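Local coordinates for protein haloacid delahogenase-like family hydrolase (Xanthomonas campestris pv. campestris, PDB 2PKE) that probably acts as a magnesium-dependent phosphatase of the haloacid dehalogenase-like hydrolase family, at residues A129-E142 with D152-D164. Sequence-based numbering, arbitrary orientation.
Sequences AVVLITKGDLFHQE and DLFPRIEVVSEKD
Strands 129-135 and 157-160, where L132 to K135 pair in parallel with I157 to V160, form with the intervening helix 138-148 a beta-alpha-beta unit at the edge of the Rossmann-like sheet. The backbone ladder runs from L132 N bonding R156 O to G136 N bonding V160 O (3.1 Å); between them V160 N bonds T134 O (2.8 Å).

On the helix side, V159 stands beside T134, and L138, with CG anti to its N (chi1 179°), brings CD1 to within 3.6 Å of V159 CG2. Further along the helix, the E142 and I157 side chains cross at about a right angle, CG of E142 3.8 Å from CD1 of I157. At the other end of the strands F154 lays a ring face against L132 CD1, which sits 4.2 Å above the plane and displaced toward the rim.

At the C-terminal end of the strands, two lysines hold the loop after strand 157-160 to strand 129-135, and one of them also reaches the metal site. K135, extended beyond CG, runs alongside E162, and its NZ forms a salt bridge on the syn side of E162 OE1 (2.8 Å); the same oxygen takes K163 N on its anti side, so two donors fix the carboxylate, whose OE2 bonds Y70. The straight chain of K163 reaches back to strand 129-135 to put NZ 3.1 Å from I133 O, tilted 32° from the carbonyl plane. That ammonium also forms salt bridges to D19, a magnesium ligand, and to D192, while Q141 bonds the second aspartate ligand, D21. A lysine so placed after a strand, beside the metal-bound aspartate, is the arrangement expected of the conserved motif III lysine in HAD-type phosphatases.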
ATOM      1  N   ALA A 129       9.670  22.692   0.256  1.00 23.93           N
ATOM      2  CA  ALA A 129       9.205  21.415   0.795  1.00 21.16           C
ATOM      3  C   ALA A 129       9.401  20.388  -0.275  1.00 23.24           C
ATOM      4  O   ALA A 129       9.263  20.709  -1.469  1.00 24.44           O
ATOM      5  CB  ALA A 129       7.732  21.456   1.154  1.00 22.34           C
ATOM      6  N   VAL A 130       9.694  19.154   0.131  1.00 23.63           N
ATOM      7  CA  VAL A 130       9.840  18.038  -0.842  1.00 23.38           C
ATOM      8  C   VAL A 130       8.952  16.854  -0.438  1.00 24.41           C
ATOM      9  O   VAL A 130       8.726  16.622   0.735  1.00 21.62           O
ATOM     10  CB  VAL A 130      11.300  17.573  -1.024  1.00 26.67           C
ATOM     11  CG1 VAL A 130      12.165  18.695  -1.637  1.00 16.51           C
ATOM     12  CG2 VAL A 130      11.888  17.026   0.301  1.00 26.83           C
ATOM     13  N   VAL A 131       8.417  16.113  -1.411  1.00 24.59           N
ATOM     14  CA  VAL A 131       7.604  14.943  -1.119  1.00 21.38           C
ATOM     15  C   VAL A 131       7.942  13.867  -2.166  1.00 17.65           C
ATOM     16  O   VAL A 131       8.156  14.157  -3.328  1.00 19.68           O
ATOM     17  CB  VAL A 131       6.045  15.270  -1.092  1.00 25.22           C
ATOM     18  CG1 VAL A 131       5.583  16.065  -2.365  1.00 18.77           C
ATOM     19  CG2 VAL A 131       5.209  13.966  -0.856  1.00 23.73           C
ATOM     20  N   LEU A 132       7.950  12.622  -1.755  1.00 21.07           N
ATOM     21  CA  LEU A 132       8.073  11.511  -2.723  1.00 16.38           C
ATOM     22  C   LEU A 132       6.677  11.011  -3.013  1.00 19.60           C
ATOM     23  O   LEU A 132       5.980  10.619  -2.089  1.00 21.83           O
ATOM     24  CB  LEU A 132       8.890  10.369  -2.154  1.00 22.27           C
ATOM     25  CG  LEU A 132       9.434   9.441  -3.245  1.00 22.77           C
ATOM     26  CD1 LEU A 132      10.740   8.846  -2.778  1.00 42.38           C
ATOM     27  CD2 LEU A 132       8.440   8.377  -3.604  1.00 31.99           C
ATOM     28  N   ILE A 133       6.260  11.024  -4.277  1.00 22.08           N
ATOM     29  CA  ILE A 133       4.941  10.540  -4.656  1.00 20.54           C
ATOM     30  C   ILE A 133       5.136   9.431  -5.644  1.00 22.67           C
ATOM     31  O   ILE A 133       5.708   9.604  -6.744  1.00 19.14           O
ATOM     32  CB  ILE A 133       4.037  11.634  -5.241  1.00 21.36           C
ATOM     33  CG1 ILE A 133       3.952  12.777  -4.233  1.00 19.72           C
ATOM     34  CG2 ILE A 133       2.632  11.068  -5.635  1.00 16.68           C
ATOM     35  CD1 ILE A 133       3.181  14.048  -4.702  1.00 19.49           C
ATOM     36  N   THR A 134       4.654   8.269  -5.263  1.00 19.62           N
ATOM     37  CA  THR A 134       4.753   7.107  -6.138  1.00 22.78           C
ATOM     38  C   THR A 134       3.494   6.229  -6.149  1.00 21.60           C
ATOM     39  O   THR A 134       2.744   6.269  -5.220  1.00 21.67           O
ATOM     40  CB  THR A 134       5.927   6.224  -5.734  1.00 24.87           C
ATOM     41  OG1 THR A 134       6.131   5.280  -6.795  1.00 32.05           O
ATOM     42  CG2 THR A 134       5.645   5.484  -4.434  1.00 21.34           C
ATOM     43  N   LYS A 135       3.247   5.509  -7.241  1.00 26.93           N
ATOM     44  CA  LYS A 135       2.181   4.540  -7.279  1.00 26.87           C
ATOM     45  C   LYS A 135       2.740   3.146  -7.062  1.00 27.28           C
ATOM     46  O   LYS A 135       3.964   2.930  -7.143  1.00 27.88           O
ATOM     47  CB  LYS A 135       1.331   4.639  -8.568  1.00 27.77           C
ATOM     48  CG  LYS A 135       1.945   4.129  -9.823  1.00 22.78           C
ATOM     49  CD  LYS A 135       1.185   4.688 -11.037  1.00 25.81           C
ATOM     50  CE  LYS A 135       1.701   4.159 -12.308  1.00 30.26           C
ATOM     51  NZ  LYS A 135       0.838   4.714 -13.389  1.00 28.05           N
ATOM     52  N   GLY A 136       1.860   2.216  -6.704  1.00 24.47           N
ATOM     53  CA  GLY A 136       2.246   0.845  -6.576  1.00 24.73           C
ATOM     54  C   GLY A 136       2.115   0.307  -5.173  1.00 24.93           C
ATOM     55  O   GLY A 136       1.152   0.621  -4.458  1.00 25.94           O
ATOM     56  N   ASP A 137       3.065  -0.558  -4.823  1.00 22.12           N
ATOM     57  CA  ASP A 137       3.047  -1.366  -3.597  1.00 23.03           C
ATOM     58  C   ASP A 137       3.623  -0.534  -2.466  1.00 23.37           C
ATOM     59  O   ASP A 137       4.803  -0.136  -2.471  1.00 22.34           O
ATOM     60  CB  ASP A 137       3.828  -2.666  -3.877  1.00 24.35           C
ATOM     61  CG  ASP A 137       3.863  -3.644  -2.691  1.00 26.95           C
ATOM     62  OD1 ASP A 137       4.077  -3.212  -1.534  1.00 31.57           O
ATOM     63  OD2 ASP A 137       3.698  -4.864  -2.936  1.00 41.04           O
ATOM     64  N   LEU A 138       2.784  -0.243  -1.488  1.00 21.43           N
ATOM     65  CA  LEU A 138       3.182   0.566  -0.360  1.00 23.13           C
ATOM     66  C   LEU A 138       4.371   0.007   0.385  1.00 22.18           C
ATOM     67  O   LEU A 138       5.288   0.727   0.724  1.00 20.58           O
ATOM     68  CB  LEU A 138       2.051   0.642   0.652  1.00 21.36           C
ATOM     69  CG  LEU A 138       2.270   1.433   1.935  1.00 26.66           C
ATOM     70  CD1 LEU A 138       2.367   2.935   1.674  1.00 24.41           C
ATOM     71  CD2 LEU A 138       1.137   1.132   2.833  1.00 21.70           C
ATOM     72  N   PHE A 139       4.302  -1.261   0.725  1.00 22.66           N
ATOM     73  CA  PHE A 139       5.411  -1.889   1.448  1.00 22.83           C
ATOM     74  C   PHE A 139       6.713  -1.881   0.637  1.00 20.41           C
ATOM     75  O   PHE A 139       7.763  -1.571   1.174  1.00 23.72           O
ATOM     76  CB  PHE A 139       5.063  -3.314   1.848  1.00 23.05           C
ATOM     77  CG  PHE A 139       6.160  -3.996   2.617  1.00 29.91           C
ATOM     78  CD1 PHE A 139       6.340  -3.731   3.962  1.00 38.00           C
ATOM     79  CD2 PHE A 139       7.028  -4.883   1.984  1.00 30.59           C
ATOM     80  CE1 PHE A 139       7.351  -4.336   4.669  1.00 39.80           C
ATOM     81  CE2 PHE A 139       8.075  -5.463   2.674  1.00 28.74           C
ATOM     82  CZ  PHE A 139       8.226  -5.203   4.027  1.00 28.95           C
ATOM     83  N   HIS A 140       6.656  -2.247  -0.641  1.00 18.29           N
ATOM     84  CA  HIS A 140       7.858  -2.259  -1.449  1.00 22.28           C
ATOM     85  C   HIS A 140       8.438  -0.854  -1.661  1.00 22.02           C
ATOM     86  O   HIS A 140       9.658  -0.665  -1.562  1.00 22.37           O
ATOM     87  CB  HIS A 140       7.585  -2.960  -2.758  1.00 18.13           C
ATOM     88  CG  HIS A 140       8.819  -3.273  -3.546  1.00 24.72           C
ATOM     89  ND1 HIS A 140       8.772  -3.631  -4.875  1.00 23.88           N
ATOM     90  CD2 HIS A 140      10.124  -3.323  -3.189  1.00 22.66           C
ATOM     91  CE1 HIS A 140       9.997  -3.864  -5.309  1.00 26.22           C
ATOM     92  NE2 HIS A 140      10.835  -3.699  -4.300  1.00 19.86           N
ATOM     93  N   GLN A 141       7.582   0.113  -1.954  1.00 20.55           N
ATOM     94  CA  GLN A 141       8.024   1.528  -2.122  1.00 20.47           C
ATOM     95  C   GLN A 141       8.621   2.081  -0.823  1.00 21.57           C
ATOM     96  O   GLN A 141       9.661   2.747  -0.824  1.00 18.49           O
ATOM     97  CB  GLN A 141       6.876   2.430  -2.650  1.00 22.60           C
ATOM     98  CG  GLN A 141       6.407   2.073  -4.060  1.00 24.67           C
ATOM     99  CD  GLN A 141       7.459   2.337  -5.067  1.00 28.86           C
ATOM    100  OE1 GLN A 141       8.281   3.228  -4.880  1.00 27.12           O
ATOM    101  NE2 GLN A 141       7.443   1.587  -6.165  1.00 22.00           N
ATOM    102  N   GLU A 142       8.013   1.738   0.310  1.00 22.99           N
ATOM    103  CA  GLU A 142       8.579   2.147   1.596  1.00 22.82           C
ATOM    104  C   GLU A 142       9.963   1.538   1.831  1.00 23.11           C
ATOM    105  O   GLU A 142      10.884   2.203   2.296  1.00 20.17           O
ATOM    106  CB  GLU A 142       7.653   1.755   2.716  1.00 25.15           C
ATOM    107  CG  GLU A 142       6.525   2.734   2.920  1.00 26.22           C
ATOM    108  CD  GLU A 142       5.637   2.283   4.063  1.00 31.67           C
ATOM    109  OE1 GLU A 142       5.811   1.142   4.534  1.00 35.49           O
ATOM    110  OE2 GLU A 142       4.761   3.056   4.467  1.00 39.70           O
ATOM    111  N   ASP A 152      16.335  10.291   4.942  1.00 25.03           N
ATOM    112  CA  ASP A 152      16.502  11.524   5.681  1.00 26.62           C
ATOM    113  C   ASP A 152      15.967  12.732   4.936  1.00 24.91           C
ATOM    114  O   ASP A 152      15.615  13.710   5.584  1.00 29.56           O
ATOM    115  CB  ASP A 152      17.968  11.753   6.105  1.00 26.96           C
ATOM    116  CG  ASP A 152      18.895  11.913   4.918  1.00 27.52           C
ATOM    117  OD1 ASP A 152      18.754  11.178   3.935  1.00 24.95           O
ATOM    118  OD2 ASP A 152      19.789  12.766   4.988  1.00 31.59           O
ATOM    119  N   LEU A 153      15.943  12.698   3.596  1.00 22.84           N
ATOM    120  CA  LEU A 153      15.414  13.783   2.801  1.00 22.44           C
ATOM    121  C   LEU A 153      13.927  13.672   2.504  1.00 22.24           C
ATOM    122  O   LEU A 153      13.312  14.660   2.152  1.00 24.26           O
ATOM    123  CB  LEU A 153      16.134  13.886   1.441  1.00 21.69           C
ATOM    124  CG  LEU A 153      17.638  14.157   1.448  1.00 23.27           C
ATOM    125  CD1 LEU A 153      18.242  13.953   0.065  1.00 21.25           C
ATOM    126  CD2 LEU A 153      17.861  15.592   1.936  1.00 29.56           C
ATOM    127  N   PHE A 154      13.352  12.484   2.633  1.00 22.19           N
ATOM    128  CA  PHE A 154      11.964  12.274   2.312  1.00 28.33           C
ATOM    129  C   PHE A 154      11.257  11.736   3.534  1.00 34.99           C
ATOM    130  O   PHE A 154      10.972  10.549   3.611  1.00 39.83           O
ATOM    131  CB  PHE A 154      11.825  11.342   1.126  1.00 28.54           C
ATOM    132  CG  PHE A 154      12.235  11.972  -0.164  1.00 24.88           C
ATOM    133  CD1 PHE A 154      11.450  12.988  -0.708  1.00 23.79           C
ATOM    134  CD2 PHE A 154      13.406  11.564  -0.836  1.00 25.21           C
ATOM    135  CE1 PHE A 154      11.811  13.601  -1.930  1.00 27.56           C
ATOM    136  CE2 PHE A 154      13.788  12.175  -2.056  1.00 21.51           C
ATOM    137  CZ  PHE A 154      12.965  13.184  -2.610  1.00 27.70           C
ATOM    138  N   PRO A 155      11.004  12.621   4.499  1.00 39.25           N
ATOM    139  CA  PRO A 155      10.093  12.301   5.591  1.00 43.82           C
ATOM    140  C   PRO A 155       8.624  12.196   5.037  1.00 43.78           C
ATOM    141  O   PRO A 155       7.913  11.187   5.285  1.00 44.61           O
ATOM    142  CB  PRO A 155      10.300  13.472   6.578  1.00 44.79           C
ATOM    143  CG  PRO A 155      10.758  14.650   5.720  1.00 45.84           C
ATOM    144  CD  PRO A 155      11.502  14.012   4.554  1.00 42.25           C
ATOM    145  N   ARG A 156       8.221  13.189   4.231  1.00 40.15           N
ATOM    146  CA  ARG A 156       6.944  13.116   3.501  1.00 37.77           C
ATOM    147  C   ARG A 156       6.980  12.090   2.349  1.00 34.74           C
ATOM    148  O   ARG A 156       7.680  12.306   1.319  1.00 29.34           O
ATOM    149  CB  ARG A 156       6.591  14.482   2.901  1.00 39.72           C
ATOM    150  CG  ARG A 156       6.582  15.634   3.861  1.00 43.33           C
ATOM    151  CD  ARG A 156       6.379  16.927   3.113  1.00 47.28           C
ATOM    152  NE  ARG A 156       5.898  17.945   4.032  1.00 50.63           N
ATOM    153  CZ  ARG A 156       6.674  18.760   4.737  1.00 64.05           C
ATOM    154  NH1 ARG A 156       8.001  18.716   4.619  1.00 71.14           N
ATOM    155  NH2 ARG A 156       6.114  19.636   5.567  1.00 68.96           N
ATOM    156  N   ILE A 157       6.213  11.004   2.504  1.00 32.42           N
ATOM    157  CA  ILE A 157       6.109   9.941   1.468  1.00 33.20           C
ATOM    158  C   ILE A 157       4.668   9.491   1.203  1.00 30.15           C
ATOM    159  O   ILE A 157       3.936   9.168   2.143  1.00 28.38           O
ATOM    160  CB  ILE A 157       6.924   8.760   1.888  1.00 31.49           C
ATOM    161  CG1 ILE A 157       6.693   7.589   0.931  1.00 31.15           C
ATOM    162  CG2 ILE A 157       6.683   8.516   3.376  1.00 42.00           C
ATOM    163  CD1 ILE A 157       6.541   6.256   1.599  1.00 34.49           C
ATOM    164  N   GLU A 158       4.289   9.453  -0.074  1.00 23.14           N
ATOM    165  CA  GLU A 158       2.897   9.282  -0.482  1.00 20.97           C
ATOM    166  C   GLU A 158       2.830   8.233  -1.562  1.00 23.57           C
ATOM    167  O   GLU A 158       3.240   8.456  -2.722  1.00 26.37           O
ATOM    168  CB  GLU A 158       2.346  10.613  -0.972  1.00 22.77           C
ATOM    169  CG  GLU A 158       0.909  10.594  -1.422  1.00 29.16           C
ATOM    170  CD  GLU A 158      -0.094  10.412  -0.301  1.00 36.25           C
ATOM    171  OE1 GLU A 158       0.279  10.600   0.885  1.00 38.66           O
ATOM    172  OE2 GLU A 158      -1.275  10.105  -0.637  1.00 44.55           O
ATOM    173  N   VAL A 159       2.300   7.079  -1.195  1.00 22.00           N
ATOM    174  CA  VAL A 159       2.069   6.008  -2.130  1.00 21.31           C
ATOM    175  C   VAL A 159       0.582   5.979  -2.495  1.00 19.05           C
ATOM    176  O   VAL A 159      -0.278   5.914  -1.645  1.00 19.85           O
ATOM    177  CB  VAL A 159       2.509   4.604  -1.549  1.00 22.75           C
ATOM    178  CG1 VAL A 159       2.346   3.532  -2.613  1.00 19.80           C
ATOM    179  CG2 VAL A 159       4.008   4.633  -1.069  1.00 15.69           C
ATOM    180  N   VAL A 160       0.312   5.951  -3.784  1.00 22.33           N
ATOM    181  CA  VAL A 160      -1.043   5.972  -4.303  1.00 19.97           C
ATOM    182  C   VAL A 160      -1.288   4.791  -5.196  1.00 20.56           C
ATOM    183  O   VAL A 160      -0.364   4.155  -5.651  1.00 22.25           O
ATOM    184  CB  VAL A 160      -1.274   7.254  -5.126  1.00 20.92           C
ATOM    185  CG1 VAL A 160      -0.904   8.469  -4.329  1.00 18.77           C
ATOM    186  CG2 VAL A 160      -0.511   7.227  -6.422  1.00 17.10           C
ATOM    187  N   SER A 161      -2.553   4.540  -5.488  1.00 21.54           N
ATOM    188  CA  SER A 161      -2.933   3.428  -6.390  1.00 23.43           C
ATOM    189  C   SER A 161      -2.795   3.791  -7.872  1.00 24.21           C
ATOM    190  O   SER A 161      -2.430   2.934  -8.727  1.00 25.62           O
ATOM    191  CB  SER A 161      -4.346   2.972  -6.043  1.00 24.66           C
ATOM    192  OG  SER A 161      -4.244   2.132  -4.887  1.00 27.57           O
ATOM    193  N   GLU A 162      -3.064   5.063  -8.182  1.00 23.59           N
ATOM    194  CA  GLU A 162      -2.904   5.530  -9.549  1.00 21.86           C
ATOM    195  C   GLU A 162      -2.509   6.981  -9.504  1.00 22.65           C
ATOM    196  O   GLU A 162      -2.948   7.727  -8.621  1.00 21.55           O
ATOM    197  CB  GLU A 162      -4.155   5.367 -10.406  1.00 24.27           C
ATOM    198  CG  GLU A 162      -3.985   5.801 -11.885  1.00 23.01           C
ATOM    199  CD  GLU A 162      -2.920   5.010 -12.576  1.00 23.87           C
ATOM    200  OE1 GLU A 162      -1.743   5.399 -12.517  1.00 24.33           O
ATOM    201  OE2 GLU A 162      -3.240   3.932 -13.113  1.00 24.58           O
ATOM    202  N   LYS A 163      -1.683   7.355 -10.468  1.00 22.17           N
ATOM    203  CA  LYS A 163      -1.241   8.740 -10.651  1.00 23.57           C
ATOM    204  C   LYS A 163      -2.140   9.394 -11.715  1.00 24.44           C
ATOM    205  O   LYS A 163      -1.952   9.232 -12.884  1.00 23.53           O
ATOM    206  CB  LYS A 163       0.210   8.789 -11.069  1.00 27.64           C
ATOM    207  CG  LYS A 163       1.186   8.859  -9.878  1.00 22.36           C
ATOM    208  CD  LYS A 163       2.633   8.881 -10.367  1.00 27.10           C
ATOM    209  CE  LYS A 163       3.602   9.098  -9.241  1.00 26.10           C
ATOM    210  NZ  LYS A 163       5.007   8.786  -9.692  1.00 24.08           N
ATOM    211  N   ASP A 164      -3.150  10.088 -11.256  1.00 25.99           N
ATOM    212  CA  ASP A 164      -4.117  10.714 -12.133  1.00 21.50           C
ATOM    213  C   ASP A 164      -4.461  12.053 -11.538  1.00 21.84           C
ATOM    214  O   ASP A 164      -4.129  12.300 -10.376  1.00 21.29           O
ATOM    215  CB  ASP A 164      -5.323   9.788 -12.375  1.00 24.84           C
ATOM    216  CG  ASP A 164      -6.030   9.330 -11.095  1.00 29.61           C
ATOM    217  OD1 ASP A 164      -6.025  10.020 -10.065  1.00 25.61           O
ATOM    218  OD2 ASP A 164      -6.655   8.241 -11.161  1.00 30.01           O
TER
HETATM  219  O   HOH W   1       9.732  14.608   1.767  1.00 39.06           O
HETATM  220  O   HOH W   2       4.961   5.991  -9.622  1.00 18.24           O
HETATM  221  O   HOH W   3      -1.493   0.346  -5.164  1.00 23.72           O